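Local coordinates for protein nicotinate-nucleotide--dimethylbenzimidazole phosphoribosyltransferase (Thermus thermophilus HB8, PDB 1WX1) that probably transfers the phosphoribosyl group of nicotinate mononucleotide to 5,6-dimethylbenzimidazole, yielding alpha-ribazole 5'-phosphate for the lower part of cobalamin, at residues 138-143 and 232-237; 131-136 and 221-226; 69-74 and 163-168; 171-176 and 203-208. All coordinates share one frame; numbering follows the deposited sequence.

All four contacts are largely buried, but their chemistry changes with their place around the parallel sheet. Contact 1 lies nearest the centre of the chain, where two helices touch through glycine and alanine with no hydrogen bond between them. Contact 2 uses the start of the same helix 133-152, and there a backbone bond and a methionine do the joining. Contact 3, beside the predicted catalytic glutamate and the second subunit, adds a threonine hydroxyl to methionine and isoleucine packing. Contact 4, further along helix 167-179, which contact 3 reaches at its start, is wholly apolar and wider; V225 of contact 2 packs against its A173.

Contact 1: residues 138-143 and 232-237; sequences RALLAG and AIAGIY
G143 and A232 belong to two helices packed backbone to backbone through glycine, part of the helical layer on the parallel sheet of this alpha/beta fold. The short segments cross at -39° with their axes only 6.4 Å apart, far closer than helices spaced by large side chains. Glycine suits both sides of the tight part: a CB on G143 would clash with A232 O, and one on G235 with L140 O. In place of side chains, CA-H...O contacts bridge the interface. G143 CA lies 3.3 Å from A232 O, G235 CA lies 3.4 Å from L140 O, and A232 CA approaches A139 O in a more bent geometry (136° at the hydrogen). Small A139 and A232 suit the same close approach.

On the flank, side-chain packing replaces backbone contact: L140 CG stands anti to the backbone N (chi1 -178°), and CD1 rests 3.6 Å from G235 N and meets A234 CB at 3.9 Å. L140 also packs on M264 of helix 252-264. The solvent side is that of R138, which is exposed and pairs with E134 in a salt bridge. I236 packs on L158 and A160 of strand 157-163, while its CG1 comes within 3.4 Å of G143 O.

Contact 2: residues 131-136 and 221-226; sequences MTPEEA and VAAEVG
M131 lays its side chain over A223, just ahead of a capping box that starts helix 133-152. CG sits between the backbone N and the carbonyl carbon (chi1 70°), and from there it comes within 3.5 Å of A223 CA. SD continues past the same CA, and the terminal CE reaches A222 O and the carbonyl carbon of G226, each at 3.8 Å. Methionine suits this place because its long unbranched chain, bent at the third torsion, can run from A223 CA to A222 O and G226; it also touches L228 of the next helix. An alanine here would lack CG, SD and CE, and would probably open a gap beside A223, A222 O and G226 while the backbone bond could remain.

The polar link is made by backbone atoms: M131 N donates to A223 O over 3.0 Å, with an N-H...O angle of 143° and the donor tilted 22° from the carbonyl plane. A223 CB lies among M131 O, T132 O and A136 CB, the last at 3.9 Å, and close to the CA of P133; a single methyl suits this place.

The first turn of helix 133-152 is fixed by T132 and E135, which exchange bonds. P133, with no N-H to donate, suits the first turn of a helix. E135 also forms a salt bridge with R119, so its carboxylate is held from outside as well. In the box itself, E135 N gives its hydrogen to T132 OG1, and T132 N gives its own to E135 OE1 at 2.9 Å.

Contact 3: residues 69-74 and 163-168; sequences EVTRQM and MGIGNT
T71 and G164 are the nearest CA pair, 5.2 Å apart, where the first turns of helix 70-79 face the loop leaving strand 157-163. This is a strand-loop-helix connection of the alpha/beta fold: the chain leaves the strand at M163, passes through a type II beta turn from G164 to N167, and enters helix 167-179. G166 has a positive phi (88°), at which a CB would jam against the preceding carbonyl O, so glycine suits this corner.

The hydroxyl of T71 joins the segments. T71 OG1 stands anti to the carbonyl carbon (chi1 -57°) and accepts from I165 N over 3.0 Å along an almost straight N-H...O line of 178°. The same hydroxyl is also hydrogen-bonded to D55 OD2, its strongest polar partner, so two groups grip it. T71 CG2 lies 3.7 Å from M163 O. A valine in its place would retain a similar shape but would probably leave I165 N without its acceptor and D55 without this partner.

Apolar contacts lie beside the bond, with I165 CG1 3.4 Å from T71 OG1. V70 and I165 cross at about a right angle: I165 reaches with CG1 and CD1 to V70 CB, 3.9 Å from each, and both residues branch at CB, which puts bulk close to the backbone. M74 packs on E304, the predicted proton acceptor, and on T17 of the second subunit, placing the contact beside the probable active site and at the dimer interface. M163, bent at its second and third torsions, crosses M74 at about a right angle, with its SD 3.6 Å from M74 CB.

Contact 4: residues 171-176 and 203-208; sequences AAALTA and QAVARA
V205 CB points toward helix 167-179 and divides into two methyls that both reach the other helix. CG1, anti to the backbone N (chi1 172°), meets A173 CA at 4.0 Å and approaches A176 CB at 4.3 Å. CG2, beside the backbone N, touches A172 CB at 4.0 Å and lies close to A173 N. One branched residue thus covers three alanines, A172, A173 and A176, all on one face of their helix. Valine suits this position because its fork is wide yet short, and the alanines suit theirs because a bare methyl lets the fork settle against the backbone.

A208, one turn beyond V205, adds a methyl contact with A173 CB at 4.4 Å. No hydrogen bond links the segments, and their axes stand 9.1 Å apart, crossing at -43°. T175, off the interface, bonds A171 O within its helix and Q286 outside it.

Other helices enclose this packing. V186 of helix 183-186 touches A172 and A176, F252 of helix 252-264 packs on A172, and V225 of helix 218-225 reaches both A173 and A208, joining helices 167-179 and 195-210 to the rest of the helical layer.

Contact 1: residues 138-143 and 232-237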
loop_
_atom_site.group_PDB
_atom_site.type_symbol
_atom_site.label_atom_id
_atom_site.label_comp_id
_atom_site.label_asym_id
_atom_site.label_seq_id
_atom_site.Cartn_x
_atom_site.Cartn_y
_atom_site.Cartn_z
ATOM N N ARG A 138 1.328 -28.593 20.985
ATOM C CA ARG A 138 0.158 -28.918 20.179
ATOM C C ARG A 138 -0.320 -27.704 19.390
ATOM O O ARG A 138 -0.742 -27.834 18.237
ATOM C CB ARG A 138 -0.972 -29.469 21.055
ATOM C CG ARG A 138 -0.780 -30.938 21.431
ATOM C CD ARG A 138 -2.014 -31.497 22.128
ATOM N NE ARG A 138 -2.031 -31.132 23.540
ATOM C CZ ARG A 138 -3.138 -30.946 24.252
ATOM N NH1 ARG A 138 -4.332 -31.081 23.686
ATOM N NH2 ARG A 138 -3.049 -30.631 25.538
ATOM N N ALA A 139 -0.250 -26.526 20.002
ATOM C CA ALA A 139 -0.668 -25.299 19.319
ATOM C C ALA A 139 0.272 -25.008 18.146
ATOM O O ALA A 139 -0.171 -24.618 17.061
ATOM C CB ALA A 139 -0.670 -24.119 20.296
ATOM N N LEU A 140 1.571 -25.192 18.375
ATOM C CA LEU A 140 2.575 -24.963 17.340
ATOM C C LEU A 140 2.314 -25.867 16.138
ATOM O O LEU A 140 2.337 -25.414 14.995
ATOM C CB LEU A 140 3.971 -25.252 17.888
ATOM C CG LEU A 140 5.143 -25.005 16.936
ATOM C CD1 LEU A 140 5.519 -23.540 16.973
ATOM C CD2 LEU A 140 6.336 -25.852 17.365
ATOM N N LEU A 141 2.066 -27.147 16.412
ATOM C CA LEU A 141 1.799 -28.132 15.369
ATOM C C LEU A 141 0.504 -27.849 14.621
ATOM O O LEU A 141 0.414 -28.113 13.426
ATOM C CB LEU A 141 1.745 -29.544 15.968
ATOM C CG LEU A 141 3.061 -30.014 16.604
ATOM C CD1 LEU A 141 2.854 -31.360 17.277
ATOM C CD2 LEU A 141 4.149 -30.097 15.535
ATOM N N ALA A 142 -0.501 -27.337 15.327
ATOM C CA ALA A 142 -1.779 -27.001 14.698
ATOM C C ALA A 142 -1.521 -25.877 13.699
ATOM O O ALA A 142 -2.145 -25.818 12.640
ATOM C CB ALA A 142 -2.799 -26.552 15.762
ATOM N N GLY A 143 -0.597 -24.986 14.051
ATOM C CA GLY A 143 -0.244 -23.886 13.164
ATOM C C GLY A 143 0.424 -24.416 11.900
ATOM O O GLY A 143 0.117 -23.970 10.793
ATOM N N ALA A 232 0.713 -20.846 17.804
ATOM C CA ALA A 232 0.232 -21.413 16.546
ATOM C C ALA A 232 0.755 -20.561 15.391
ATOM O O ALA A 232 1.102 -21.081 14.328
ATOM C CB ALA A 232 -1.296 -21.439 16.526
ATOM N N ILE A 233 0.814 -19.249 15.606
ATOM C CA ILE A 233 1.304 -18.344 14.579
ATOM C C ILE A 233 2.768 -18.644 14.268
ATOM O O ILE A 233 3.190 -18.586 13.113
ATOM C CB ILE A 233 1.075 -16.878 15.001
ATOM C CG1 ILE A 233 -0.417 -16.553 14.817
ATOM C CG2 ILE A 233 1.951 -15.926 14.178
ATOM C CD1 ILE A 233 -0.880 -15.277 15.489
ATOM N N ALA A 234 3.539 -18.990 15.293
ATOM C CA ALA A 234 4.940 -19.347 15.082
ATOM C C ALA A 234 4.977 -20.591 14.181
ATOM O O ALA A 234 5.833 -20.712 13.300
ATOM C CB ALA A 234 5.609 -19.644 16.411
ATOM N N GLY A 235 4.037 -21.509 14.405
ATOM C CA GLY A 235 3.971 -22.720 13.604
ATOM C C GLY A 235 3.629 -22.426 12.156
ATOM O O GLY A 235 4.164 -23.053 11.236
ATOM N N ILE A 236 2.730 -21.470 11.950
ATOM C CA ILE A 236 2.331 -21.085 10.603
ATOM C C ILE A 236 3.554 -20.584 9.835
ATOM O O ILE A 236 3.787 -20.994 8.695
ATOM C CB ILE A 236 1.250 -19.976 10.651
ATOM C CG1 ILE A 236 -0.053 -20.569 11.199
ATOM C CG2 ILE A 236 1.045 -19.356 9.256
ATOM C CD1 ILE A 236 -1.081 -19.522 11.617
ATOM N N TYR A 237 4.344 -19.717 10.466
ATOM C CA TYR A 237 5.530 -19.175 9.807
ATOM C C TYR A 237 6.645 -20.205 9.619
ATOM O O TYR A 237 7.333 -20.193 8.598
ATOM C CB TYR A 237 6.047 -17.944 10.569
ATOM C CG TYR A 237 5.194 -16.701 10.360
ATOM C CD1 TYR A 237 4.657 -16.008 11.445
ATOM C CD2 TYR A 237 4.920 -16.226 9.077
ATOM C CE1 TYR A 237 3.866 -14.877 11.259
ATOM C CE2 TYR A 237 4.128 -15.089 8.880
ATOM C CZ TYR A 237 3.604 -14.423 9.979
ATOM O OH TYR A 237 2.794 -13.326 9.796
#

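Contact 2: residues 131-136 and 221-226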
loop_
_atom_site.group_PDB
_atom_site.type_symbol
_atom_site.label_atom_id
_atom_site.label_comp_id
_atom_site.label_asym_id
_atom_site.label_seq_id
_atom_site.Cartn_x
_atom_site.Cartn_y
_atom_site.Cartn_z
ATOM N N MET A 131 0.066 -21.770 29.851
ATOM C CA MET A 131 -0.234 -23.119 29.378
ATOM C C MET A 131 0.970 -24.001 29.687
ATOM O O MET A 131 2.003 -23.500 30.119
ATOM C CB MET A 131 -0.461 -23.099 27.862
ATOM C CG MET A 131 0.819 -22.834 27.068
ATOM S SD MET A 131 0.567 -22.256 25.368
ATOM C CE MET A 131 0.473 -20.500 25.637
ATOM N N THR A 132 0.845 -25.303 29.460
ATOM C CA THR A 132 1.965 -26.210 29.698
ATOM C C THR A 132 2.788 -26.308 28.411
ATOM O O THR A 132 2.301 -25.981 27.326
ATOM C CB THR A 132 1.499 -27.637 30.050
ATOM O OG1 THR A 132 0.787 -28.190 28.935
ATOM C CG2 THR A 132 0.604 -27.627 31.281
ATOM N N PRO A 133 4.054 -26.741 28.519
ATOM C CA PRO A 133 4.892 -26.863 27.323
ATOM C C PRO A 133 4.258 -27.821 26.310
ATOM O O PRO A 133 4.371 -27.627 25.103
ATOM C CB PRO A 133 6.210 -27.390 27.886
ATOM C CG PRO A 133 6.268 -26.726 29.237
ATOM C CD PRO A 133 4.852 -26.930 29.745
ATOM N N GLU A 134 3.583 -28.849 26.817
ATOM C CA GLU A 134 2.921 -29.843 25.978
ATOM C C GLU A 134 1.783 -29.214 25.168
ATOM O O GLU A 134 1.582 -29.539 23.990
ATOM C CB GLU A 134 2.391 -30.976 26.863
ATOM C CG GLU A 134 1.808 -32.169 26.126
ATOM C CD GLU A 134 0.366 -31.957 25.704
ATOM O OE1 GLU A 134 -0.353 -31.193 26.387
ATOM O OE2 GLU A 134 -0.055 -32.573 24.704
ATOM N N GLU A 135 1.039 -28.313 25.797
ATOM C CA GLU A 135 -0.061 -27.637 25.117
ATOM C C GLU A 135 0.502 -26.672 24.072
ATOM O O GLU A 135 -0.051 -26.534 22.983
ATOM C CB GLU A 135 -0.929 -26.895 26.143
ATOM C CG GLU A 135 -1.601 -27.852 27.135
ATOM C CD GLU A 135 -2.346 -27.150 28.258
ATOM O OE1 GLU A 135 -1.853 -26.124 28.769
ATOM O OE2 GLU A 135 -3.422 -27.644 28.647
ATOM N N ALA A 136 1.606 -26.009 24.404
ATOM C CA ALA A 136 2.231 -25.089 23.458
ATOM C C ALA A 136 2.673 -25.875 22.218
ATOM O O ALA A 136 2.519 -25.405 21.088
ATOM C CB ALA A 136 3.434 -24.393 24.105
ATOM N N VAL A 221 9.320 -20.752 27.218
ATOM C CA VAL A 221 9.074 -19.355 27.531
ATOM C C VAL A 221 7.671 -18.956 27.064
ATOM O O VAL A 221 6.904 -18.352 27.815
ATOM C CB VAL A 221 10.123 -18.441 26.846
ATOM C CG1 VAL A 221 9.697 -16.985 26.942
ATOM C CG2 VAL A 221 11.490 -18.637 27.505
ATOM N N ALA A 222 7.339 -19.304 25.826
ATOM C CA ALA A 222 6.028 -18.981 25.263
ATOM C C ALA A 222 4.896 -19.605 26.077
ATOM O O ALA A 222 3.858 -18.982 26.303
ATOM C CB ALA A 222 5.953 -19.458 23.820
ATOM N N ALA A 223 5.096 -20.844 26.507
ATOM C CA ALA A 223 4.093 -21.544 27.293
ATOM C C ALA A 223 3.843 -20.797 28.597
ATOM O O ALA A 223 2.709 -20.653 29.048
ATOM C CB ALA A 223 4.566 -22.972 27.590
ATOM N N GLU A 224 4.920 -20.311 29.195
ATOM C CA GLU A 224 4.830 -19.598 30.457
ATOM C C GLU A 224 4.134 -18.243 30.388
ATOM O O GLU A 224 3.324 -17.914 31.253
ATOM C CB GLU A 224 6.235 -19.399 31.035
ATOM C CG GLU A 224 6.249 -18.785 32.419
ATOM C CD GLU A 224 5.931 -19.791 33.501
ATOM O OE1 GLU A 224 5.324 -19.399 34.518
ATOM O OE2 GLU A 224 6.299 -20.973 33.338
ATOM N N VAL A 225 4.420 -17.462 29.353
ATOM C CA VAL A 225 3.864 -16.117 29.286
ATOM C C VAL A 225 3.049 -15.721 28.066
ATOM O O VAL A 225 2.540 -14.608 28.022
ATOM C CB VAL A 225 4.997 -15.070 29.400
ATOM C CG1 VAL A 225 5.985 -15.476 30.490
ATOM C CG2 VAL A 225 5.714 -14.940 28.055
ATOM N N GLY A 226 2.930 -16.605 27.081
ATOM C CA GLY A 226 2.213 -16.245 25.869
ATOM C C GLY A 226 0.769 -16.676 25.730
ATOM O O GLY A 226 0.042 -16.805 26.718
#

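Contact 3: residues 69-74 and 163-168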
loop_
_atom_site.group_PDB
_atom_site.type_symbol
_atom_site.label_atom_id
_atom_site.label_comp_id
_atom_site.label_asym_id
_atom_site.label_seq_id
_atom_site.Cartn_x
_atom_site.Cartn_y
_atom_site.Cartn_z
ATOM N N GLU A 69 -16.097 -13.305 25.108
ATOM C CA GLU A 69 -16.968 -13.942 24.130
ATOM C C GLU A 69 -16.754 -13.446 22.707
ATOM O O GLU A 69 -17.088 -14.143 21.759
ATOM C CB GLU A 69 -18.448 -13.705 24.496
ATOM C CG GLU A 69 -18.839 -12.248 24.553
ATOM C CD GLU A 69 -20.218 -11.996 25.124
ATOM O OE1 GLU A 69 -21.205 -12.594 24.625
ATOM O OE2 GLU A 69 -20.310 -11.193 26.070
ATOM N N VAL A 70 -16.211 -12.242 22.560
ATOM C CA VAL A 70 -15.977 -11.661 21.241
ATOM C C VAL A 70 -15.038 -12.487 20.358
ATOM O O VAL A 70 -15.178 -12.493 19.135
ATOM C CB VAL A 70 -15.439 -10.215 21.368
ATOM C CG1 VAL A 70 -15.041 -9.677 19.995
ATOM C CG2 VAL A 70 -16.522 -9.317 21.978
ATOM N N THR A 71 -14.097 -13.202 20.966
ATOM C CA THR A 71 -13.178 -14.031 20.181
ATOM C C THR A 71 -13.974 -15.058 19.375
ATOM O O THR A 71 -13.830 -15.157 18.157
ATOM C CB THR A 71 -12.178 -14.783 21.083
ATOM O OG1 THR A 71 -11.455 -13.840 21.882
ATOM C CG2 THR A 71 -11.194 -15.581 20.239
ATOM N N ARG A 72 -14.815 -15.822 20.062
ATOM C CA ARG A 72 -15.626 -16.829 19.395
ATOM C C ARG A 72 -16.594 -16.209 18.388
ATOM O O ARG A 72 -16.779 -16.731 17.285
ATOM C CB ARG A 72 -16.413 -17.643 20.424
ATOM C CG ARG A 72 -17.351 -18.653 19.793
ATOM C CD ARG A 72 -17.990 -19.579 20.818
ATOM N NE ARG A 72 -18.934 -20.470 20.157
ATOM C CZ ARG A 72 -20.137 -20.101 19.730
ATOM N NH1 ARG A 72 -20.556 -18.855 19.907
ATOM N NH2 ARG A 72 -20.909 -20.968 19.092
ATOM N N GLN A 73 -17.216 -15.101 18.768
ATOM C CA GLN A 73 -18.158 -14.431 17.883
ATOM C C GLN A 73 -17.448 -13.931 16.629
ATOM O O GLN A 73 -17.998 -13.993 15.534
ATOM C CB GLN A 73 -18.823 -13.267 18.613
ATOM C CG GLN A 73 -19.544 -13.684 19.887
ATOM C CD GLN A 73 -20.058 -12.499 20.665
ATOM O OE1 GLN A 73 -19.464 -11.422 20.635
ATOM N NE2 GLN A 73 -21.160 -12.695 21.384
ATOM N N MET A 74 -16.218 -13.452 16.781
ATOM C CA MET A 74 -15.474 -12.968 15.626
ATOM C C MET A 74 -15.062 -14.122 14.726
ATOM O O MET A 74 -15.004 -13.964 13.510
ATOM C CB MET A 74 -14.256 -12.151 16.066
ATOM C CG MET A 74 -14.612 -10.724 16.460
ATOM S SD MET A 74 -15.393 -9.810 15.093
ATOM C CE MET A 74 -14.052 -9.811 13.880
ATOM N N MET A 163 -6.640 -13.551 16.423
ATOM C CA MET A 163 -7.943 -13.183 16.954
ATOM C C MET A 163 -7.979 -13.741 18.363
ATOM O O MET A 163 -7.959 -14.955 18.566
ATOM C CB MET A 163 -9.090 -13.756 16.124
ATOM C CG MET A 163 -10.485 -13.304 16.609
ATOM S SD MET A 163 -10.749 -11.490 16.629
ATOM C CE MET A 163 -11.238 -11.203 18.352
ATOM N N GLY A 164 -8.002 -12.843 19.339
ATOM C CA GLY A 164 -8.038 -13.269 20.723
ATOM C C GLY A 164 -8.108 -12.068 21.642
ATOM O O GLY A 164 -7.160 -11.297 21.726
ATOM N N ILE A 165 -9.238 -11.904 22.321
ATOM C CA ILE A 165 -9.405 -10.786 23.243
ATOM C C ILE A 165 -8.338 -10.893 24.325
ATOM O O ILE A 165 -8.173 -11.943 24.942
ATOM C CB ILE A 165 -10.813 -10.803 23.890
ATOM C CG1 ILE A 165 -11.885 -10.603 22.812
ATOM C CG2 ILE A 165 -10.917 -9.714 24.949
ATOM C CD1 ILE A 165 -11.705 -9.342 21.987
ATOM N N GLY A 166 -7.603 -9.804 24.527
ATOM C CA GLY A 166 -6.546 -9.784 25.520
ATOM C C GLY A 166 -5.204 -10.264 24.994
ATOM O O GLY A 166 -4.233 -10.327 25.748
ATOM N N ASN A 167 -5.114 -10.577 23.705
ATOM C CA ASN A 167 -3.843 -11.083 23.206
ATOM C C ASN A 167 -2.716 -10.057 23.052
ATOM O O ASN A 167 -1.563 -10.436 22.866
ATOM C CB ASN A 167 -4.053 -11.888 21.912
ATOM C CG ASN A 167 -4.283 -11.024 20.694
ATOM O OD1 ASN A 167 -4.380 -9.803 20.777
ATOM N ND2 ASN A 167 -4.371 -11.671 19.538
ATOM N N THR A 168 -3.021 -8.765 23.152
ATOM C CA THR A 168 -1.951 -7.777 23.044
ATOM C C THR A 168 -1.133 -7.806 24.338
ATOM O O THR A 168 0.034 -7.431 24.355
ATOM C CB THR A 168 -2.494 -6.350 22.787
ATOM O OG1 THR A 168 -3.237 -5.901 23.922
ATOM C CG2 THR A 168 -3.397 -6.343 21.563
#

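Contact 4: residues 171-176 and 203-208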
loop_
_atom_site.group_PDB
_atom_site.type_symbol
_atom_site.label_atom_id
_atom_site.label_comp_id
_atom_site.label_asym_id
_atom_site.label_seq_id
_atom_site.Cartn_x
_atom_site.Cartn_y
_atom_site.Cartn_z
ATOM N N ALA A 171 0.976 -10.874 23.904
ATOM C CA ALA A 171 1.978 -10.551 22.889
ATOM C C ALA A 171 3.084 -9.685 23.500
ATOM O O ALA A 171 4.259 -9.850 23.173
ATOM C CB ALA A 171 1.328 -9.825 21.719
ATOM N N ALA A 172 2.700 -8.767 24.385
ATOM C CA ALA A 172 3.668 -7.893 25.039
ATOM C C ALA A 172 4.588 -8.708 25.944
ATOM O O ALA A 172 5.801 -8.481 25.978
ATOM C CB ALA A 172 2.946 -6.820 25.851
ATOM N N ALA A 173 4.008 -9.661 26.669
ATOM C CA ALA A 173 4.778 -10.502 27.572
ATOM C C ALA A 173 5.771 -11.359 26.798
ATOM O O ALA A 173 6.956 -11.437 27.153
ATOM C CB ALA A 173 3.842 -11.390 28.389
ATOM N N LEU A 174 5.285 -11.999 25.740
ATOM C CA LEU A 174 6.126 -12.854 24.918
ATOM C C LEU A 174 7.230 -12.040 24.251
ATOM O O LEU A 174 8.381 -12.476 24.180
ATOM C CB LEU A 174 5.283 -13.560 23.853
ATOM C CG LEU A 174 6.049 -14.478 22.893
ATOM C CD1 LEU A 174 6.796 -15.544 23.689
ATOM C CD2 LEU A 174 5.075 -15.130 21.918
ATOM N N THR A 175 6.883 -10.853 23.769
ATOM C CA THR A 175 7.870 -10.007 23.111
ATOM C C THR A 175 8.944 -9.575 24.106
ATOM O O THR A 175 10.140 -9.670 23.826
ATOM C CB THR A 175 7.207 -8.769 22.495
ATOM O OG1 THR A 175 6.286 -9.182 21.476
ATOM C CG2 THR A 175 8.258 -7.846 21.881
ATOM N N ALA A 176 8.513 -9.108 25.274
ATOM C CA ALA A 176 9.447 -8.673 26.306
ATOM C C ALA A 176 10.373 -9.819 26.712
ATOM O O ALA A 176 11.585 -9.633 26.847
ATOM C CB ALA A 176 8.678 -8.150 27.525
ATOM N N GLN A 203 1.713 -4.398 34.661
ATOM C CA GLN A 203 1.912 -5.247 35.831
ATOM C C GLN A 203 1.783 -6.710 35.456
ATOM O O GLN A 203 2.561 -7.538 35.908
ATOM C CB GLN A 203 0.936 -4.907 36.950
ATOM C CG GLN A 203 1.599 -4.210 38.126
ATOM C CD GLN A 203 1.181 -4.769 39.463
ATOM O OE1 GLN A 203 0.587 -4.053 40.281
ATOM N NE2 GLN A 203 1.474 -6.042 39.698
ATOM N N ALA A 204 0.816 -7.018 34.601
ATOM C CA ALA A 204 0.599 -8.393 34.163
ATOM C C ALA A 204 1.852 -8.901 33.475
ATOM O O ALA A 204 2.288 -10.023 33.719
ATOM C CB ALA A 204 -0.600 -8.468 33.206
ATOM N N VAL A 205 2.439 -8.053 32.634
ATOM C CA VAL A 205 3.654 -8.411 31.917
ATOM C C VAL A 205 4.815 -8.609 32.890
ATOM O O VAL A 205 5.562 -9.585 32.792
ATOM C CB VAL A 205 4.042 -7.319 30.883
ATOM C CG1 VAL A 205 5.421 -7.620 30.283
ATOM C CG2 VAL A 205 2.998 -7.261 29.781
ATOM N N ALA A 206 4.963 -7.684 33.833
ATOM C CA ALA A 206 6.038 -7.779 34.810
ATOM C C ALA A 206 5.924 -9.067 35.620
ATOM O O ALA A 206 6.927 -9.714 35.908
ATOM C CB ALA A 206 6.014 -6.561 35.740
ATOM N N ARG A 207 4.700 -9.440 35.984
ATOM C CA ARG A 207 4.480 -10.654 36.764
ATOM C C ARG A 207 4.918 -11.878 35.974
ATOM O O ARG A 207 5.595 -12.762 36.501
ATOM C CB ARG A 207 3.000 -10.793 37.131
ATOM C CG ARG A 207 2.404 -9.567 37.793
ATOM C CD ARG A 207 2.273 -9.711 39.292
ATOM N NE ARG A 207 1.235 -10.670 39.657
ATOM C CZ ARG A 207 0.772 -10.829 40.891
ATOM N NH1 ARG A 207 1.254 -10.091 41.881
ATOM N NH2 ARG A 207 -0.166 -11.733 41.138
ATOM N N ALA A 208 4.526 -11.930 34.706
ATOM C CA ALA A 208 4.874 -13.056 33.848
ATOM C C ALA A 208 6.385 -13.199 33.696
ATOM O O ALA A 208 6.925 -14.300 33.794
ATOM C CB ALA A 208 4.221 -12.883 32.475
#